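Local coordinates for high-affinity zinc uptake system protein znuA (Streptococcus suis, PDB 3MFQ), which binds zinc as the metal-receptor component of an uptake system in a streptococcus, probably delivering metal ions to a membrane transporter, at residues R8-T13 with S51-A56; V59-L64 with E72-T77. All blocks are in the same frame, centred on the assembly; numbering follows the deposited sequence.

Contact 1 of 2, residues R8-T13 with S51-A56; sequences RVAVTT and SKLQKA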
loop_
_atom_site.group_PDB
_atom_site.type_symbol
_atom_site.label_atom_id
_atom_site.label_comp_id
_atom_site.label_asym_id
_atom_site.label_seq_id
_atom_site.Cartn_x
_atom_site.Cartn_y
_atom_site.Cartn_z
ATOM N N ARG A 8 -4.445 -12.370 21.408
ATOM C CA ARG A 8 -4.470 -10.974 20.997
ATOM C C ARG A 8 -3.300 -10.673 20.068
ATOM O O ARG A 8 -2.138 -10.798 20.443
ATOM C CB ARG A 8 -4.449 -10.053 22.222
ATOM C CG ARG A 8 -4.652 -8.572 21.915
ATOM C CD ARG A 8 -5.299 -7.842 23.080
ATOM N NE ARG A 8 -6.556 -8.474 23.470
ATOM C CZ ARG A 8 -7.709 -8.306 22.828
ATOM N NH1 ARG A 8 -7.768 -7.525 21.759
ATOM N NH2 ARG A 8 -8.804 -8.922 23.254
ATOM N N VAL A 9 -3.623 -10.267 18.847
ATOM C CA VAL A 9 -2.615 -9.961 17.841
ATOM C C VAL A 9 -2.711 -8.509 17.398
ATOM O O VAL A 9 -3.591 -8.164 16.631
ATOM C CB VAL A 9 -2.778 -10.881 16.614
ATOM C CG1 VAL A 9 -1.804 -10.490 15.573
ATOM C CG2 VAL A 9 -2.648 -12.326 17.024
ATOM N N ALA A 10 -1.763 -7.690 17.841
ATOM C CA ALA A 10 -1.727 -6.279 17.506
ATOM C C ALA A 10 -1.325 -6.104 16.043
ATOM O O ALA A 10 -0.484 -6.830 15.515
ATOM C CB ALA A 10 -0.787 -5.564 18.422
ATOM N N VAL A 11 -1.963 -5.156 15.376
ATOM C CA VAL A 11 -1.804 -5.044 13.944
ATOM C C VAL A 11 -1.729 -3.575 13.546
ATOM O O VAL A 11 -2.591 -2.776 13.901
ATOM C CB VAL A 11 -2.935 -5.802 13.192
ATOM C CG1 VAL A 11 -3.288 -7.123 13.902
ATOM C CG2 VAL A 11 -4.167 -4.922 13.038
ATOM N N THR A 12 -0.667 -3.226 12.830
ATOM C CA THR A 12 -0.360 -1.828 12.554
ATOM C C THR A 12 -1.355 -1.173 11.603
ATOM O O THR A 12 -1.971 -0.165 11.940
ATOM C CB THR A 12 1.077 -1.651 12.013
ATOM O OG1 THR A 12 1.316 -2.598 10.964
ATOM C CG2 THR A 12 2.088 -1.880 13.125
ATOM N N THR A 13 -1.519 -1.750 10.419
ATOM C CA THR A 13 -2.346 -1.126 9.395
ATOM C C THR A 13 -3.569 -1.955 9.041
ATOM O O THR A 13 -3.635 -3.147 9.337
ATOM C CB THR A 13 -1.553 -0.894 8.110
ATOM O OG1 THR A 13 -1.491 -2.118 7.370
ATOM C CG2 THR A 13 -0.145 -0.420 8.436
ATOM N N SER A 51 1.049 0.326 24.635
ATOM C CA SER A 51 0.336 -0.578 25.527
ATOM C C SER A 51 -0.216 -1.766 24.747
ATOM O O SER A 51 -0.046 -2.915 25.149
ATOM C CB SER A 51 -0.799 0.161 26.237
ATOM O OG SER A 51 -1.548 -0.717 27.058
ATOM N N LYS A 52 -0.874 -1.476 23.630
ATOM C CA LYS A 52 -1.426 -2.508 22.760
ATOM C C LYS A 52 -0.353 -3.507 22.332
ATOM O O LYS A 52 -0.590 -4.714 22.302
ATOM C CB LYS A 52 -2.057 -1.867 21.523
ATOM C CG LYS A 52 -3.234 -0.954 21.819
ATOM C CD LYS A 52 -3.372 0.110 20.740
ATOM C CE LYS A 52 -4.678 0.881 20.865
ATOM N NZ LYS A 52 -5.839 0.097 20.354
ATOM N N LEU A 53 0.825 -2.993 21.995
ATOM C CA LEU A 53 1.940 -3.840 21.592
ATOM C C LEU A 53 2.370 -4.734 22.740
ATOM O O LEU A 53 2.671 -5.911 22.550
ATOM C CB LEU A 53 3.124 -2.982 21.151
ATOM C CG LEU A 53 2.896 -2.051 19.965
ATOM C CD1 LEU A 53 4.140 -1.225 19.698
ATOM C CD2 LEU A 53 2.510 -2.851 18.734
ATOM N N GLN A 54 2.396 -4.157 23.934
ATOM C CA GLN A 54 2.852 -4.854 25.129
ATOM C C GLN A 54 1.868 -5.945 25.545
ATOM O O GLN A 54 2.270 -7.055 25.893
ATOM C CB GLN A 54 3.047 -3.849 26.267
ATOM C CG GLN A 54 4.249 -4.125 27.156
ATOM C CD GLN A 54 3.956 -5.140 28.244
ATOM O OE1 GLN A 54 4.860 -5.813 28.740
ATOM N NE2 GLN A 54 2.689 -5.252 28.625
ATOM N N LYS A 55 0.579 -5.623 25.499
ATOM C CA LYS A 55 -0.471 -6.558 25.895
ATOM C C LYS A 55 -0.671 -7.654 24.855
ATOM O O LYS A 55 -1.326 -8.660 25.121
ATOM C CB LYS A 55 -1.795 -5.819 26.104
ATOM C CG LYS A 55 -1.777 -4.762 27.202
ATOM C CD LYS A 55 -3.119 -4.045 27.282
ATOM C CE LYS A 55 -3.144 -3.017 28.402
ATOM N NZ LYS A 55 -4.429 -2.261 28.432
ATOM N N ALA A 56 -0.108 -7.448 23.670
ATOM C CA ALA A 56 -0.313 -8.365 22.555
ATOM C C ALA A 56 0.446 -9.680 22.720
ATOM O O ALA A 56 1.579 -9.703 23.202
ATOM C CB ALA A 56 0.066 -7.691 21.242
#

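Contact 2 of 2, residues V59-L64 with E72-T77; sequences VLYHGL and EALEKT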
loop_
_atom_site.group_PDB
_atom_site.type_symbol
_atom_site.label_atom_id
_atom_site.label_comp_id
_atom_site.label_asym_id
_atom_site.label_seq_id
_atom_site.Cartn_x
_atom_site.Cartn_y
_atom_site.Cartn_z
ATOM N N VAL A 59 2.514 -9.513 17.597
ATOM C CA VAL A 59 2.462 -8.229 16.910
ATOM C C VAL A 59 2.928 -8.379 15.464
ATOM O O VAL A 59 4.011 -8.902 15.211
ATOM C CB VAL A 59 3.316 -7.163 17.630
ATOM C CG1 VAL A 59 3.368 -5.877 16.815
ATOM C CG2 VAL A 59 2.769 -6.894 19.025
ATOM N N LEU A 60 2.105 -7.930 14.520
ATOM C CA LEU A 60 2.440 -8.034 13.101
ATOM C C LEU A 60 2.506 -6.666 12.429
ATOM O O LEU A 60 1.638 -5.817 12.643
ATOM C CB LEU A 60 1.433 -8.925 12.372
ATOM C CG LEU A 60 1.561 -10.432 12.599
ATOM C CD1 LEU A 60 0.367 -11.166 12.015
ATOM C CD2 LEU A 60 2.860 -10.950 12.002
ATOM N N TYR A 61 3.540 -6.460 11.617
ATOM C CA TYR A 61 3.711 -5.202 10.898
ATOM C C TYR A 61 4.402 -5.406 9.552
ATOM O O TYR A 61 4.958 -6.471 9.283
ATOM C CB TYR A 61 4.485 -4.191 11.748
ATOM C CG TYR A 61 5.936 -4.554 11.981
ATOM C CD1 TYR A 61 6.284 -5.628 12.789
ATOM C CD2 TYR A 61 6.957 -3.816 11.399
ATOM C CE1 TYR A 61 7.609 -5.959 13.006
ATOM C CE2 TYR A 61 8.285 -4.140 11.611
ATOM C CZ TYR A 61 8.605 -5.212 12.414
ATOM O OH TYR A 61 9.927 -5.535 12.625
ATOM N N HIS A 62 4.360 -4.377 8.713
ATOM C CA HIS A 62 4.960 -4.431 7.385
ATOM C C HIS A 62 6.478 -4.508 7.460
ATOM O O HIS A 62 7.087 -5.482 7.019
ATOM C CB HIS A 62 4.563 -3.197 6.574
ATOM C CG HIS A 62 3.101 -3.109 6.275
ATOM N ND1 HIS A 62 2.136 -3.163 7.259
ATOM C CD2 HIS A 62 2.437 -2.953 5.106
ATOM C CE1 HIS A 62 0.941 -3.058 6.705
ATOM N NE2 HIS A 62 1.096 -2.926 5.400
ATOM N N GLY A 63 7.085 -3.469 8.020
ATOM C CA GLY A 63 8.530 -3.353 8.040
ATOM C C GLY A 63 8.988 -2.363 6.989
ATOM O O GLY A 63 8.208 -1.517 6.548
ATOM N N LEU A 64 10.251 -2.465 6.585
ATOM C CA LEU A 64 10.804 -1.584 5.562
ATOM C C LEU A 64 10.596 -0.117 5.925
ATOM O O LEU A 64 10.514 0.743 5.049
ATOM C CB LEU A 64 10.170 -1.880 4.201
ATOM C CG LEU A 64 10.105 -3.352 3.793
ATOM C CD1 LEU A 64 9.583 -3.487 2.372
ATOM C CD2 LEU A 64 11.468 -4.012 3.931
ATOM N N GLU A 72 11.760 1.433 16.066
ATOM C CA GLU A 72 12.407 1.088 17.324
ATOM C C GLU A 72 11.482 0.535 18.399
ATOM O O GLU A 72 11.847 0.449 19.571
ATOM C CB GLU A 72 13.314 2.224 17.801
ATOM C CG GLU A 72 14.360 1.779 18.810
ATOM C CD GLU A 72 14.275 2.541 20.116
ATOM O OE1 GLU A 72 13.848 1.939 21.125
ATOM O OE2 GLU A 72 14.632 3.738 20.131
ATOM N N ALA A 73 10.274 0.175 17.988
ATOM C CA ALA A 73 9.303 -0.443 18.876
ATOM C C ALA A 73 8.717 -1.720 18.308
ATOM O O ALA A 73 8.460 -2.677 19.035
ATOM C CB ALA A 73 8.216 0.612 19.025
ATOM N N LEU A 74 8.527 -1.726 16.993
ATOM C CA LEU A 74 8.008 -2.890 16.295
ATOM C C LEU A 74 9.097 -3.941 16.166
ATOM O O LEU A 74 8.857 -5.126 16.390
ATOM C CB LEU A 74 7.500 -2.489 14.912
ATOM C CG LEU A 74 6.350 -1.479 14.880
ATOM C CD1 LEU A 74 6.161 -0.914 13.483
ATOM C CD2 LEU A 74 5.063 -2.111 15.385
ATOM N N GLU A 75 10.300 -3.503 15.806
ATOM C CA GLU A 75 11.426 -4.418 15.664
ATOM C C GLU A 75 11.705 -5.139 16.972
ATOM O O GLU A 75 12.272 -6.231 16.984
ATOM C CB GLU A 75 12.679 -3.672 15.210
ATOM C CG GLU A 75 12.677 -3.284 13.746
ATOM C CD GLU A 75 14.010 -2.726 13.295
ATOM O OE1 GLU A 75 14.720 -2.125 14.129
ATOM O OE2 GLU A 75 14.348 -2.890 12.104
ATOM N N LYS A 76 11.294 -4.522 18.071
ATOM C CA LYS A 76 11.567 -5.056 19.395
ATOM C C LYS A 76 10.574 -6.144 19.771
ATOM O O LYS A 76 10.947 -7.167 20.341
ATOM C CB LYS A 76 11.511 -3.936 20.435
ATOM C CG LYS A 76 12.004 -4.336 21.818
ATOM C CD LYS A 76 13.457 -3.915 22.037
ATOM C CE LYS A 76 13.606 -2.395 22.067
ATOM N NZ LYS A 76 15.018 -1.944 22.236
ATOM N N THR A 77 9.309 -5.921 19.436
ATOM C CA THR A 77 8.236 -6.774 19.932
ATOM C C THR A 77 7.498 -7.553 18.845
ATOM O O THR A 77 6.835 -8.550 19.135
ATOM C CB THR A 77 7.205 -5.949 20.730
ATOM O OG1 THR A 77 6.195 -6.819 21.256
ATOM C CG2 THR A 77 6.551 -4.906 19.839
HETATM O O HOH W 1 5.141 -10.435 18.512
#

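Contact 1 of 2, residues R8-T13 with S51-A56
Arg8 starts this contact with its CB directed at the helix, 4.5 Å from Lys55 O. CG stands anti to the backbone N (chi1 -173°) and carries the chain along the helix end; at CD it bends (chi3 -55°), which takes the guanidinium off that line. NH1 then makes a salt bridge with Asp31 of the adjoining strand, and NH2 lies in a long, weak ion pair with Glu29. The tip therefore serves the sheet, while the first carbons and the backbone meet the helix end, Arg8 O lying 3.6 Å from Ala56 C. Two residues on, Ala10 supplies the apolar centre: its CB is 3.6 Å from Ala56 CB, methyl against methyl. Leu53 reaches back with CD2, lying 4.3 Å from Ala10 CB. Val9 and Val11 point away, so the strand offers only Arg8 and Ala10 to this helix. Strand 8-11 and helix segment 51-55 run roughly antiparallel, at 145°, with axes 7.8 Å apart. The helix belongs to the crossover from strand 29-32 to strand 58-61 and passes over the strand between them. With methyls at the centre, charges at the margin and 216 Å² buried, direct cohesion rests on van der Waals packing.

Contact 2 of 2, residues V59-L64 with E72-T77
This is a helix-on-sheet contact inside a beta-alpha-beta unit, in which helix 71-77 packs on strand 58-61 before the chain enters the parallel edge strand 79-80. The short axes approach to 8.8 Å at 128°, and 276 Å² is buried without a direct hydrogen bond between the segments. Tyr61 and Leu74 carry most of it. CG of Tyr61 takes the crowded position between the backbone N and the carbonyl carbon (chi1 68°), which sends the ring out from the strand and against the helix. Leu74 CB then sits over one face, 3.6 Å from the centroid of the Tyr61 ring and only 5° off its normal, a CH-pi contact. Further along Leu74, CD1 touches the CB end of the ring, 3.7 Å from Tyr61 CD2, so one leucine covers the ring from its centre back to its root. At the far end the phenol oxygen meets carbon: Tyr61 OH is 3.6 Å from Glu75 CA, and CG of the same glutamate is also close. Leu53 of helix 47-55 touches both Val59 and Thr77, near the start of the strand. There Val59 CB faces Thr77 O at 4.1 Å, and one water links the backbones, accepting from Val59 N (2.9 Å) and donating to Thr77 O (2.6 Å).

In the fold
Contacts 1 and 2 have centres 10 Å apart and follow in series along the chain: helix 47-55 ends contact 1 and leads directly into strand 58-61, which opens contact 2. Their strands, 8-11 and 58-61, are neighbours in one parallel sheet of order 29-32, 8-11, 58-61, 79-80, and a probable hydrogen bond from Leu60 N to Ala10 O (3.0 Å) ties them. Ala10 and Val59, whose side chains touch, both point at these helices, so the helices share one face of the sheet. His41, a zinc ligand with His104, His170 and Asp254, lies in the link between strand 29-32 and helix 47-55, so both contacts probably belong to the lobe that carries this ligand.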